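Local coordinates for putative glycoside hydrolase (PDB 3HBZ), which may take part in carbohydrate metabolism, perhaps as a glycoside hydrolase, and binds calcium and sodium ions, at residues Leu46-Thr51 / Arg66-Pro71; Thr64-Asp67 / Gln73-Val76; Met124-Gly129 / Val308-Thr313; Lys235-Asp240 / Asn322-Ser327. All coordinates share one frame; numbering follows the deposited sequence. Where two conformers were deposited one is given.

Overall arrangement
The four contacts illustrate how a beta-rich protein joins loops to strands and to each other. Contacts 1 and 2 lie on one side of the chain's centre, contact 3 close to it and contact 4 on the opposite side. The first two have centres 6 Å apart and share Arg66, whose backbone serves contact 1 and whose side chain serves contact 2; Tyr74 also packs on Pro48, Phe50 and Phe68. In contact 3, centred 25 Å from contact 1, the Trp126 side chain comes about 7 Å from a bound sodium ion. Contact 4, centred 19 Å from contact 3, meets it where strand 240-247 runs beside strand 306-313, and lies away from the metal sites.

Contact 1. Residues Leu46-Thr51 / Arg66-Pro71; sequences LAPEFT and RDFHSP
Leu46 and Arg66 face each other as a single antiparallel, hydrogen-bonded bridge between two stretches that are irregular at this point. The stronger of its two bonds runs from Arg66 N to Leu46 O, 2.8 Å long and nearly straight at 161°; the return bond from Leu46 N to Arg66 O, 3.0 Å, is weak because its N-H is badly aimed. Leu46 O has a second neighbour: it lies at the edge of the Phe68 ring, near the ring plane, 3.5 Å from Phe68 CE2. Leu46 joins the apolar packing through its first carbon, with CB 3.9 Å from Phe68 CD2. The first torsion of Phe68, which sets CG beside its own backbone N and opposite the carbonyl carbon (chi1 -75°), directs the ring to Leu46 and Pro48.

The Pro48 and Phe68 side chains approach each other from opposite directions, Pro48 CG coming 3.5 Å from Phe68 CZ and Pro48 CD 3.7 Å from Phe68 CE2, an oblique approach. Although it belongs to a loop, Phe68 packs on a five-stranded mixed sheet: it also touches Val89 and Val91 of the central strand, 84-92, so the segment 46-51 is joined through it to the middle of that sheet. From Glu49 onward the chain becomes a strand, 49-52, which pairs with strand 12-16 in a separate two-stranded antiparallel sheet, and Phe50 turns one ring face back to Pro48 C.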
loop_
_atom_site.group_PDB
_atom_site.type_symbol
_atom_site.label_atom_id
_atom_site.label_comp_id
_atom_site.label_asym_id
_atom_site.label_seq_id
_atom_site.Cartn_x
_atom_site.Cartn_y
_atom_site.Cartn_z
ATOM N N LEU A 46 -22.693 -0.654 -12.524
ATOM C CA LEU A 46 -22.364 0.442 -11.618
ATOM C C LEU A 46 -22.079 1.706 -12.416
ATOM O O LEU A 46 -21.596 1.652 -13.557
ATOM C CB LEU A 46 -21.151 0.061 -10.782
ATOM C CG LEU A 46 -21.302 -1.166 -9.892
ATOM C CD1 LEU A 46 -19.934 -1.582 -9.309
ATOM C CD2 LEU A 46 -22.324 -0.906 -8.779
ATOM N N ALA A 47 -22.357 2.851 -11.801
ATOM C CA ALA A 47 -22.322 4.126 -12.494
ATOM C C ALA A 47 -21.512 5.126 -11.660
ATOM O O ALA A 47 -22.066 6.065 -11.084
ATOM C CB ALA A 47 -23.799 4.638 -12.747
ATOM N N PRO A 48 -20.196 4.917 -11.582
ATOM C CA PRO A 48 -19.327 5.834 -10.847
ATOM C C PRO A 48 -19.500 7.301 -11.280
ATOM O O PRO A 48 -19.624 7.608 -12.494
ATOM C CB PRO A 48 -17.907 5.329 -11.171
ATOM C CG PRO A 48 -18.061 3.999 -11.877
ATOM C CD PRO A 48 -19.451 3.889 -12.342
ATOM N N GLU A 49 -19.532 8.195 -10.299
ATOM C CA GLU A 49 -19.530 9.645 -10.551
ATOM C C GLU A 49 -18.246 10.280 -10.039
ATOM O O GLU A 49 -17.746 9.908 -8.971
ATOM C CB GLU A 49 -20.727 10.326 -9.905
ATOM C CG GLU A 49 -21.978 9.971 -10.603
ATOM C CD GLU A 49 -23.189 10.569 -9.955
ATOM O OE1 GLU A 49 -23.019 11.390 -9.019
ATOM O OE2 GLU A 49 -24.292 10.178 -10.384
ATOM N N PHE A 50 -17.703 11.206 -10.825
ATOM C CA PHE A 50 -16.386 11.755 -10.560
ATOM C C PHE A 50 -16.479 13.270 -10.339
ATOM O O PHE A 50 -17.425 13.941 -10.803
ATOM C CB PHE A 50 -15.419 11.469 -11.722
ATOM C CG PHE A 50 -15.413 10.037 -12.166
ATOM C CD1 PHE A 50 -14.732 9.072 -11.430
ATOM C CD2 PHE A 50 -16.173 9.623 -13.257
ATOM C CE1 PHE A 50 -14.758 7.722 -11.809
ATOM C CE2 PHE A 50 -16.177 8.282 -13.658
ATOM C CZ PHE A 50 -15.458 7.333 -12.937
ATOM N N THR A 51 -15.496 13.804 -9.628
ATOM C CA THR A 51 -15.178 15.198 -9.757
ATOM C C THR A 51 -13.890 15.273 -10.568
ATOM O O THR A 51 -13.081 14.325 -10.558
ATOM C CB THR A 51 -15.055 15.916 -8.411
ATOM O OG1 THR A 51 -14.011 15.299 -7.645
ATOM C CG2 THR A 51 -16.411 15.892 -7.634
ATOM N N ARG A 66 -21.719 0.981 -16.295
ATOM C CA ARG A 66 -20.867 0.035 -17.002
ATOM C C ARG A 66 -20.746 -1.236 -16.220
ATOM O O ARG A 66 -21.097 -1.283 -15.031
ATOM C CB ARG A 66 -19.478 0.619 -17.247
ATOM C CG ARG A 66 -19.478 2.104 -17.575
ATOM C CD ARG A 66 -18.054 2.621 -17.815
ATOM N NE ARG A 66 -17.533 2.209 -19.114
ATOM C CZ ARG A 66 -16.373 2.628 -19.605
ATOM N NH1 ARG A 66 -15.617 3.467 -18.920
ATOM N NH2 ARG A 66 -15.968 2.219 -20.787
ATOM N N ASP A 67 -20.232 -2.247 -16.917
ATOM C CA ASP A 67 -20.016 -3.588 -16.382
ATOM C C ASP A 67 -18.575 -3.680 -15.881
ATOM O O ASP A 67 -17.629 -3.643 -16.680
ATOM C CB ASP A 67 -20.255 -4.640 -17.482
ATOM C CG ASP A 67 -20.250 -6.055 -16.939
ATOM O OD1 ASP A 67 -19.888 -6.248 -15.746
ATOM O OD2 ASP A 67 -20.620 -6.978 -17.691
ATOM N N PHE A 68 -18.416 -3.775 -14.560
ATOM C CA PHE A 68 -17.105 -3.777 -13.930
ATOM C C PHE A 68 -16.615 -5.202 -13.549
ATOM O O PHE A 68 -15.678 -5.383 -12.775
ATOM C CB PHE A 68 -17.125 -2.845 -12.723
ATOM C CG PHE A 68 -17.090 -1.397 -13.103
ATOM C CD1 PHE A 68 -15.881 -0.756 -13.300
ATOM C CD2 PHE A 68 -18.265 -0.685 -13.327
ATOM C CE1 PHE A 68 -15.845 0.581 -13.677
ATOM C CE2 PHE A 68 -18.230 0.654 -13.713
ATOM C CZ PHE A 68 -17.033 1.285 -13.880
ATOM N N HIS A 69 -17.221 -6.216 -14.134
ATOM C CA HIS A 69 -16.601 -7.530 -14.115
ATOM C C HIS A 69 -15.126 -7.469 -14.580
ATOM O O HIS A 69 -14.280 -8.171 -14.028
ATOM C CB HIS A 69 -17.435 -8.513 -14.908
ATOM C CG HIS A 69 -18.597 -9.041 -14.131
ATOM N ND1 HIS A 69 -19.866 -8.510 -14.233
ATOM C CD2 HIS A 69 -18.664 -10.013 -13.188
ATOM C CE1 HIS A 69 -20.672 -9.162 -13.410
ATOM N NE2 HIS A 69 -19.970 -10.080 -12.768
ATOM N N SER A 70 -14.837 -6.607 -15.559
ATOM C CA SER A 70 -13.468 -6.276 -15.936
ATOM C C SER A 70 -13.261 -4.798 -15.775
ATOM O O SER A 70 -14.214 -4.031 -15.878
ATOM C CB SER A 70 -13.194 -6.613 -17.388
ATOM O OG SER A 70 -13.114 -7.991 -17.548
ATOM N N PRO A 71 -12.008 -4.378 -15.543
ATOM C CA PRO A 71 -11.771 -2.948 -15.350
ATOM C C PRO A 71 -12.145 -2.176 -16.601
ATOM O O PRO A 71 -12.040 -2.711 -17.692
ATOM C CB PRO A 71 -10.263 -2.860 -15.108
ATOM C CG PRO A 71 -9.878 -4.213 -14.591
ATOM C CD PRO A 71 -10.768 -5.162 -15.370
#

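Contact 2. Residues Thr64-Asp67 / Gln73-Val76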
loop_
_atom_site.group_PDB
_atom_site.type_symbol
_atom_site.label_atom_id
_atom_site.label_comp_id
_atom_site.label_asym_id
_atom_site.label_seq_id
_atom_site.Cartn_x
_atom_site.Cartn_y
_atom_site.Cartn_z
ATOM N N THR A 64 -21.970 7.289 -16.151
ATOM C CA THR A 64 -22.279 6.228 -17.120
ATOM C C THR A 64 -22.274 4.862 -16.414
ATOM O O THR A 64 -21.332 4.545 -15.686
ATOM C CB THR A 64 -21.259 6.191 -18.285
ATOM O OG1 THR A 64 -21.209 7.472 -18.932
ATOM C CG2 THR A 64 -21.635 5.095 -19.329
ATOM N N ALA A 65 -23.317 4.063 -16.653
ATOM C CA ALA A 65 -23.415 2.715 -16.122
ATOM C C ALA A 65 -22.513 1.816 -16.961
ATOM O O ALA A 65 -22.550 1.877 -18.197
ATOM C CB ALA A 65 -24.907 2.166 -16.182
ATOM N N ARG A 66 -21.719 0.981 -16.295
ATOM C CA ARG A 66 -20.867 0.035 -17.002
ATOM C C ARG A 66 -20.746 -1.236 -16.220
ATOM O O ARG A 66 -21.097 -1.283 -15.031
ATOM C CB ARG A 66 -19.478 0.619 -17.247
ATOM C CG ARG A 66 -19.478 2.104 -17.575
ATOM C CD ARG A 66 -18.054 2.621 -17.815
ATOM N NE ARG A 66 -17.533 2.209 -19.114
ATOM C CZ ARG A 66 -16.373 2.628 -19.605
ATOM N NH1 ARG A 66 -15.617 3.467 -18.920
ATOM N NH2 ARG A 66 -15.968 2.219 -20.787
ATOM N N ASP A 67 -20.232 -2.247 -16.917
ATOM C CA ASP A 67 -20.016 -3.588 -16.382
ATOM C C ASP A 67 -18.575 -3.680 -15.881
ATOM O O ASP A 67 -17.629 -3.643 -16.680
ATOM C CB ASP A 67 -20.255 -4.640 -17.482
ATOM C CG ASP A 67 -20.250 -6.055 -16.939
ATOM O OD1 ASP A 67 -19.888 -6.248 -15.746
ATOM O OD2 ASP A 67 -20.620 -6.978 -17.691
ATOM N N GLN A 73 -11.991 1.586 -18.751
ATOM C CA GLN A 73 -11.170 2.774 -18.961
ATOM C C GLN A 73 -12.003 4.023 -19.266
ATOM O O GLN A 73 -12.998 3.974 -19.991
ATOM C CB GLN A 73 -10.205 2.572 -20.132
ATOM C CG GLN A 73 -9.177 1.458 -19.922
ATOM C CD GLN A 73 -8.061 1.523 -20.923
ATOM O OE1 GLN A 73 -8.033 2.405 -21.778
ATOM N NE2 GLN A 73 -7.122 0.603 -20.820
ATOM N N TYR A 74 -11.559 5.142 -18.720
ATOM C CA TYR A 74 -12.089 6.451 -19.011
ATOM C C TYR A 74 -10.957 7.374 -19.424
ATOM O O TYR A 74 -9.852 7.281 -18.896
ATOM C CB TYR A 74 -12.710 7.087 -17.756
ATOM C CG TYR A 74 -13.907 6.366 -17.128
ATOM C CD1 TYR A 74 -13.747 5.185 -16.428
ATOM C CD2 TYR A 74 -15.189 6.909 -17.187
ATOM C CE1 TYR A 74 -14.834 4.553 -15.804
ATOM C CE2 TYR A 74 -16.277 6.284 -16.582
ATOM C CZ TYR A 74 -16.093 5.112 -15.881
ATOM O OH TYR A 74 -17.153 4.489 -15.289
ATOM N N THR A 75 -11.249 8.305 -20.319
ATOM C CA THR A 75 -10.284 9.334 -20.706
ATOM C C THR A 75 -10.764 10.725 -20.276
ATOM O O THR A 75 -11.862 11.132 -20.603
ATOM C CB THR A 75 -10.069 9.276 -22.255
ATOM O OG1 THR A 75 -9.493 8.022 -22.556
ATOM C CG2 THR A 75 -9.144 10.358 -22.770
ATOM N N VAL A 76 -9.894 11.434 -19.576
ATOM C CA VAL A 76 -10.110 12.801 -19.157
ATOM C C VAL A 76 -9.298 13.680 -20.110
ATOM O O VAL A 76 -8.112 13.438 -20.358
ATOM C CB VAL A 76 -9.649 13.008 -17.731
ATOM C CG1 VAL A 76 -9.849 14.437 -17.291
ATOM C CG2 VAL A 76 -10.382 12.027 -16.767
HETATM O O HOH W 1 -19.395 6.156 -14.936
#
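Arg66 lays one nitrogen over the ring of Tyr74 while the same nitrogen grips the strand beside it. NH1 of Arg66 stands 3.3 Å above the plane of the Tyr74 ring, over its centre. The guanidinium is turned almost perpendicular to the ring, so it presents an edge and the interaction is a cation-pi contact rather than a flat stack. A bend at chi3 (75°), in a chain otherwise extended at chi2, swings the guanidinium over the tyrosine and leaves Arg66 CD just 3.3 Å from Tyr74 OH. Tyr74 meets it with CG beside its own backbone N (chi1 -62°), and the two side chains run antiparallel alongside one another. From there Arg66 NH1 donates to Gln73 O, 2.9 Å away, along a straight path (168°) within the guanidinium plane but well above the plane of the acceptor carbonyl. Shortened to an alanine, this position would probably leave Gln73 O without the NH1 donor and the Tyr74 face without its cation. At the far end of the ring, Tyr74 OH donates to a water at 2.8 Å, which in turn donates to Thr64 O at 2.6 Å. Pro48, Ile58 and Phe68 also touch the tyrosine, and Phe50 meets it edge to face. The result is an arginine-tyrosine cation-pi pair joining a loop to the strand 72-77 that follows it, at the margin of a beta-sheet core.

Contact 3. Residues Met124-Gly129 / Val308-Thr313; sequences MEWASG and VAIVFT
Ile310 and Phe312, both on strand 306-313, receive the six-membered end of the Trp126 indole within a domain assigned to the galactose-binding-like superfamily, consistent with a beta-sandwich of antiparallel strands. Ile310 offers two points. Its carbonyl oxygen lies at the edge of the indole, near the ring plane and 4.0 Å from Trp126 CZ3, and its branch methyl CG2 comes 4.2 Å from Trp126 CH2. That methyl is placed opposite the backbone N while CG1 sits beside it (chi1 -67°), which lets CG2 take the contact.

Two residues further on, Phe312 meets the same corner of the indole: Phe312 CE2 is 3.9 Å from Trp126 CH2 and 4.0 Å from Trp126 CZ3. The tryptophan carbon touches the phenylalanine ring at its edge, near its plane, whereas CE2 approaches the indole obliquely. Leu159 and Leu161 of strand 158-165 and Ile241 of strand 240-247 also pack on Phe312, making the tryptophan corner part of a wider apolar interior. No hydrogen bond joins the two segments.

The polar side of the indole points to other partners. Trp126 NE1 donates to Glu116 OE2, and Glu116 belongs to the sodium site, so Trp126 probably acts as a second-shell residue there. Tyr100 meets the indole edge to face. One face of the indole is also met from within its own segment, where the CE methyl of Met124 (selenomethionine) rests 3.3 Å above the ring plane, toward its rim.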
loop_
_atom_site.group_PDB
_atom_site.type_symbol
_atom_site.label_atom_id
_atom_site.label_comp_id
_atom_site.label_asym_id
_atom_site.label_seq_id
_atom_site.Cartn_x
_atom_site.Cartn_y
_atom_site.Cartn_z
HETATM N N MSE A 124 -6.607 -7.247 -5.363
HETATM C CA MSE A 124 -5.886 -6.338 -4.442
HETATM C C MSE A 124 -4.558 -5.871 -5.040
HETATM O O MSE A 124 -3.832 -6.667 -5.667
HETATM C CB MSE A 124 -5.601 -7.019 -3.095
HETATM C CG MSE A 124 -5.237 -6.010 -1.993
HETATM SE SE MSE A 124 -4.812 -6.892 -0.364
HETATM C CE MSE A 124 -2.965 -7.410 -0.770
ATOM N N GLU A 125 -4.262 -4.587 -4.851
ATOM C CA GLU A 125 -2.979 -4.001 -5.120
ATOM C C GLU A 125 -2.266 -3.650 -3.811
ATOM O O GLU A 125 -2.764 -2.859 -2.997
ATOM C CB GLU A 125 -3.116 -2.749 -5.970
ATOM C CG GLU A 125 -3.970 -2.967 -7.209
ATOM C CD GLU A 125 -3.810 -1.896 -8.294
ATOM O OE1 GLU A 125 -2.967 -0.959 -8.137
ATOM O OE2 GLU A 125 -4.533 -2.042 -9.327
ATOM N N TRP A 126 -1.113 -4.268 -3.585
ATOM C CA TRP A 126 -0.250 -3.864 -2.469
ATOM C C TRP A 126 0.255 -2.459 -2.755
ATOM O O TRP A 126 0.360 -2.037 -3.910
ATOM C CB TRP A 126 0.956 -4.778 -2.326
ATOM C CG TRP A 126 0.659 -6.164 -1.816
ATOM C CD1 TRP A 126 0.282 -7.240 -2.546
ATOM C CD2 TRP A 126 0.742 -6.609 -0.447
ATOM N NE1 TRP A 126 0.094 -8.339 -1.703
ATOM C CE2 TRP A 126 0.400 -7.970 -0.420
ATOM C CE3 TRP A 126 1.104 -5.985 0.749
ATOM C CZ2 TRP A 126 0.375 -8.707 0.756
ATOM C CZ3 TRP A 126 1.117 -6.716 1.913
ATOM C CH2 TRP A 126 0.754 -8.063 1.919
ATOM N N ALA A 127 0.560 -1.738 -1.693
ATOM C CA ALA A 127 1.126 -0.387 -1.804
ATOM C C ALA A 127 2.570 -0.405 -1.306
ATOM O O ALA A 127 2.949 -1.292 -0.517
ATOM C CB ALA A 127 0.293 0.590 -0.957
ATOM N N SER A 128 3.353 0.594 -1.741
ATOM C CA SER A 128 4.695 0.883 -1.201
ATOM C C SER A 128 4.958 2.352 -1.334
ATOM O O SER A 128 4.126 3.085 -1.893
ATOM C CB SER A 128 5.806 0.168 -1.984
ATOM O OG SER A 128 5.945 0.696 -3.302
ATOM N N GLY A 129 6.128 2.786 -0.858
ATOM C CA GLY A 129 6.550 4.154 -1.090
ATOM C C GLY A 129 7.184 4.461 -2.443
ATOM O O GLY A 129 7.775 5.535 -2.601
ATOM N N VAL A 308 -7.644 -4.547 8.454
ATOM C CA VAL A 308 -6.395 -5.179 8.760
ATOM C C VAL A 308 -5.364 -4.614 7.816
ATOM O O VAL A 308 -5.665 -4.382 6.629
ATOM C CB VAL A 308 -6.457 -6.728 8.604
ATOM C CG1 VAL A 308 -5.019 -7.294 8.618
ATOM C CG2 VAL A 308 -7.295 -7.341 9.768
ATOM N N ALA A 309 -4.161 -4.388 8.344
ATOM C CA ALA A 309 -2.964 -4.099 7.553
ATOM C C ALA A 309 -1.863 -5.095 7.865
ATOM O O ALA A 309 -1.702 -5.526 9.022
ATOM C CB ALA A 309 -2.441 -2.661 7.845
ATOM N N ILE A 310 -1.077 -5.411 6.841
ATOM C CA ILE A 310 0.158 -6.179 6.943
ATOM C C ILE A 310 1.231 -5.255 6.396
ATOM O O ILE A 310 1.031 -4.601 5.347
ATOM C CB ILE A 310 0.114 -7.471 6.111
ATOM C CG1 ILE A 310 -0.914 -8.462 6.670
ATOM C CG2 ILE A 310 1.534 -8.155 6.005
ATOM C CD1 ILE A 310 -1.312 -9.545 5.664
ATOM N N VAL A 311 2.347 -5.188 7.104
ATOM C CA VAL A 311 3.452 -4.308 6.738
ATOM C C VAL A 311 4.799 -5.024 6.856
ATOM O O VAL A 311 5.072 -5.710 7.888
ATOM C CB VAL A 311 3.508 -3.085 7.675
ATOM C CG1 VAL A 311 4.621 -2.140 7.187
ATOM C CG2 VAL A 311 2.139 -2.382 7.763
ATOM N N PHE A 312 5.605 -4.873 5.800
ATOM C CA PHE A 312 6.993 -5.309 5.724
ATOM C C PHE A 312 7.880 -4.104 5.468
ATOM O O PHE A 312 7.532 -3.246 4.652
ATOM C CB PHE A 312 7.214 -6.271 4.579
ATOM C CG PHE A 312 6.237 -7.413 4.536
ATOM C CD1 PHE A 312 6.436 -8.511 5.344
ATOM C CD2 PHE A 312 5.177 -7.394 3.666
ATOM C CE1 PHE A 312 5.556 -9.569 5.328
ATOM C CE2 PHE A 312 4.272 -8.469 3.618
ATOM C CZ PHE A 312 4.468 -9.540 4.445
ATOM N N THR A 313 9.013 -4.042 6.150
ATOM C CA THR A 313 10.022 -3.005 5.867
ATOM C C THR A 313 11.455 -3.504 6.132
ATOM O O THR A 313 11.720 -4.227 7.101
ATOM C CB THR A 313 9.752 -1.703 6.620
ATOM O OG1 THR A 313 10.796 -0.770 6.279
ATOM C CG2 THR A 313 9.779 -1.918 8.160
#

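Contact 4. Residues Lys235-Asp240 / Asn322-Ser327; sequences KRDICD and NGAIGS
Asp237 sends its carboxylate into the turn of the 322-327 segment, and one oxygen does most of the gripping. OD2 of Asp237 accepts from Ser327 OG at 2.6 Å and from the backbone Ala324 N at 2.9 Å, the latter nearly straight (166°). The two donors reach it from opposite faces of the carboxylate plane: the hydroxyl arrives on the anti side and moderately tilted, whereas the amide comes from well above the plane. Ser315 OG adds another hydrogen bond to the same oxygen. With CG set opposite the backbone N (chi1 -154°), the carboxylate reaches across to the 322-327 segment.

The other oxygen is satisfied differently. Asp237 OD1 takes a water at 2.7 Å, which also donates to Asn322 O at 2.7 Å, and a weak bond from Ile238 N at 3.0 Å. Ser327 OG donates its hydrogen bond to Asp237 OD2 and accepts from Gly222 N. The carboxylate passes close by Gly323, where a side chain carbon would stand near OD2. Putting an alanine in place of Asp237 is likely to leave Ser327 OG and the buried Ala324 N without their shared acceptor.

Within the turn, Ser327 N returns to Ala324 O at 3.0 Å, with Gly326 taking the positive phi (96°) of the third position. The whole is a type II beta turn, just after the corner at Gly323 and before strand 328-338, held at both ends by a buried aspartate from a neighbouring loop.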
loop_
_atom_site.group_PDB
_atom_site.type_symbol
_atom_site.label_atom_id
_atom_site.label_comp_id
_atom_site.label_asym_id
_atom_site.label_seq_id
_atom_site.Cartn_x
_atom_site.Cartn_y
_atom_site.Cartn_z
ATOM N N LYS A 235 25.360 0.395 16.113
ATOM C CA LYS A 235 24.017 -0.037 15.718
ATOM C C LYS A 235 24.024 -0.916 14.469
ATOM O O LYS A 235 24.815 -0.713 13.568
ATOM C CB LYS A 235 23.098 1.187 15.565
ATOM C CG LYS A 235 21.733 0.992 16.268
ATOM C CD LYS A 235 20.854 2.255 16.342
ATOM C CE LYS A 235 19.391 1.871 16.662
ATOM N NZ LYS A 235 18.418 2.979 16.401
ATOM N N ARG A 236 23.171 -1.936 14.455
ATOM C CA ARG A 236 23.009 -2.783 13.276
ATOM C C ARG A 236 21.535 -2.708 12.856
ATOM O O ARG A 236 20.659 -2.672 13.704
ATOM C CB ARG A 236 23.476 -4.185 13.576
ATOM C CG ARG A 236 23.746 -5.026 12.360
ATOM C CD ARG A 236 25.225 -5.053 11.880
ATOM N NE ARG A 236 25.265 -5.975 10.742
ATOM C CZ ARG A 236 25.835 -5.784 9.549
ATOM N NH1 ARG A 236 26.568 -4.719 9.252
ATOM N NH2 ARG A 236 25.684 -6.726 8.631
ATOM N N ASP A 237 21.262 -2.576 11.557
ATOM C CA ASP A 237 19.890 -2.413 11.108
ATOM C C ASP A 237 19.122 -3.729 11.323
ATOM O O ASP A 237 19.737 -4.797 11.498
ATOM C CB ASP A 237 19.881 -2.005 9.624
ATOM C CG ASP A 237 18.638 -1.224 9.196
ATOM O OD1 ASP A 237 17.707 -0.971 10.020
ATOM O OD2 ASP A 237 18.591 -0.869 7.980
ATOM N N ILE A 238 17.792 -3.640 11.366
ATOM C CA ILE A 238 16.940 -4.826 11.407
ATOM C C ILE A 238 15.658 -4.489 10.677
ATOM O O ILE A 238 15.283 -3.318 10.582
ATOM C CB ILE A 238 16.669 -5.324 12.884
ATOM C CG1 ILE A 238 16.193 -6.789 12.939
ATOM C CG2 ILE A 238 15.670 -4.354 13.637
ATOM C CD1 ILE A 238 17.123 -7.847 12.218
ATOM N N CYS A 239 15.023 -5.514 10.109
ATOM C CA CYS A 239 13.727 -5.397 9.480
ATOM C C CYS A 239 12.588 -5.339 10.489
ATOM O O CYS A 239 12.797 -5.594 11.705
ATOM C CB CYS A 239 13.515 -6.590 8.562
ATOM S SG CYS A 239 13.639 -8.174 9.419
ATOM N N ASP A 240 11.391 -5.011 10.002
ATOM C CA ASP A 240 10.146 -5.144 10.781
ATOM C C ASP A 240 9.110 -5.820 9.905
ATOM O O ASP A 240 9.068 -5.630 8.666
ATOM C CB ASP A 240 9.648 -3.782 11.270
ATOM C CG ASP A 240 8.776 -3.862 12.518
ATOM O OD1 ASP A 240 8.504 -4.950 13.082
ATOM O OD2 ASP A 240 8.348 -2.788 12.932
ATOM N N ASN A 322 16.238 6.366 10.053
ATOM C CA ASN A 322 17.260 5.650 10.767
ATOM C C ASN A 322 17.377 4.258 10.213
ATOM O O ASN A 322 16.424 3.465 10.286
ATOM C CB ASN A 322 16.911 5.621 12.245
ATOM C CG ASN A 322 16.772 7.001 12.805
ATOM O OD1 ASN A 322 17.348 7.947 12.286
ATOM N ND2 ASN A 322 15.998 7.133 13.858
ATOM N N GLY A 323 18.548 3.924 9.694
ATOM C CA GLY A 323 18.678 2.658 8.946
ATOM C C GLY A 323 19.973 2.580 8.192
ATOM O O GLY A 323 20.742 3.519 8.209
ATOM N N ALA A 324 20.211 1.466 7.519
ATOM C CA ALA A 324 21.429 1.332 6.715
ATOM C C ALA A 324 21.090 1.158 5.244
ATOM O O ALA A 324 20.313 0.265 4.862
ATOM C CB ALA A 324 22.269 0.162 7.220
ATOM N N ILE A 325 21.711 1.958 4.397
ATOM C CA ILE A 325 21.530 1.786 2.987
ATOM C C ILE A 325 22.010 0.390 2.648
ATOM O O ILE A 325 23.039 -0.044 3.129
ATOM C CB ILE A 325 22.304 2.821 2.215
ATOM C CG1 ILE A 325 21.660 4.198 2.458
ATOM C CG2 ILE A 325 22.341 2.476 0.688
ATOM C CD1 ILE A 325 22.639 5.392 2.059
ATOM N N GLY A 326 21.250 -0.319 1.829
ATOM C CA GLY A 326 21.616 -1.698 1.451
ATOM C C GLY A 326 20.929 -2.770 2.298
ATOM O O GLY A 326 20.989 -3.926 1.963
ATOM N N SER A 327 20.281 -2.403 3.405
ATOM C CA SER A 327 19.525 -3.401 4.178
ATOM C C SER A 327 18.529 -4.058 3.259
ATOM O O SER A 327 17.824 -3.350 2.560
ATOM C CB SER A 327 18.843 -2.776 5.405
ATOM O OG SER A 327 19.838 -2.518 6.399
HETATM O O HOH W 2 16.152 0.883 11.179
#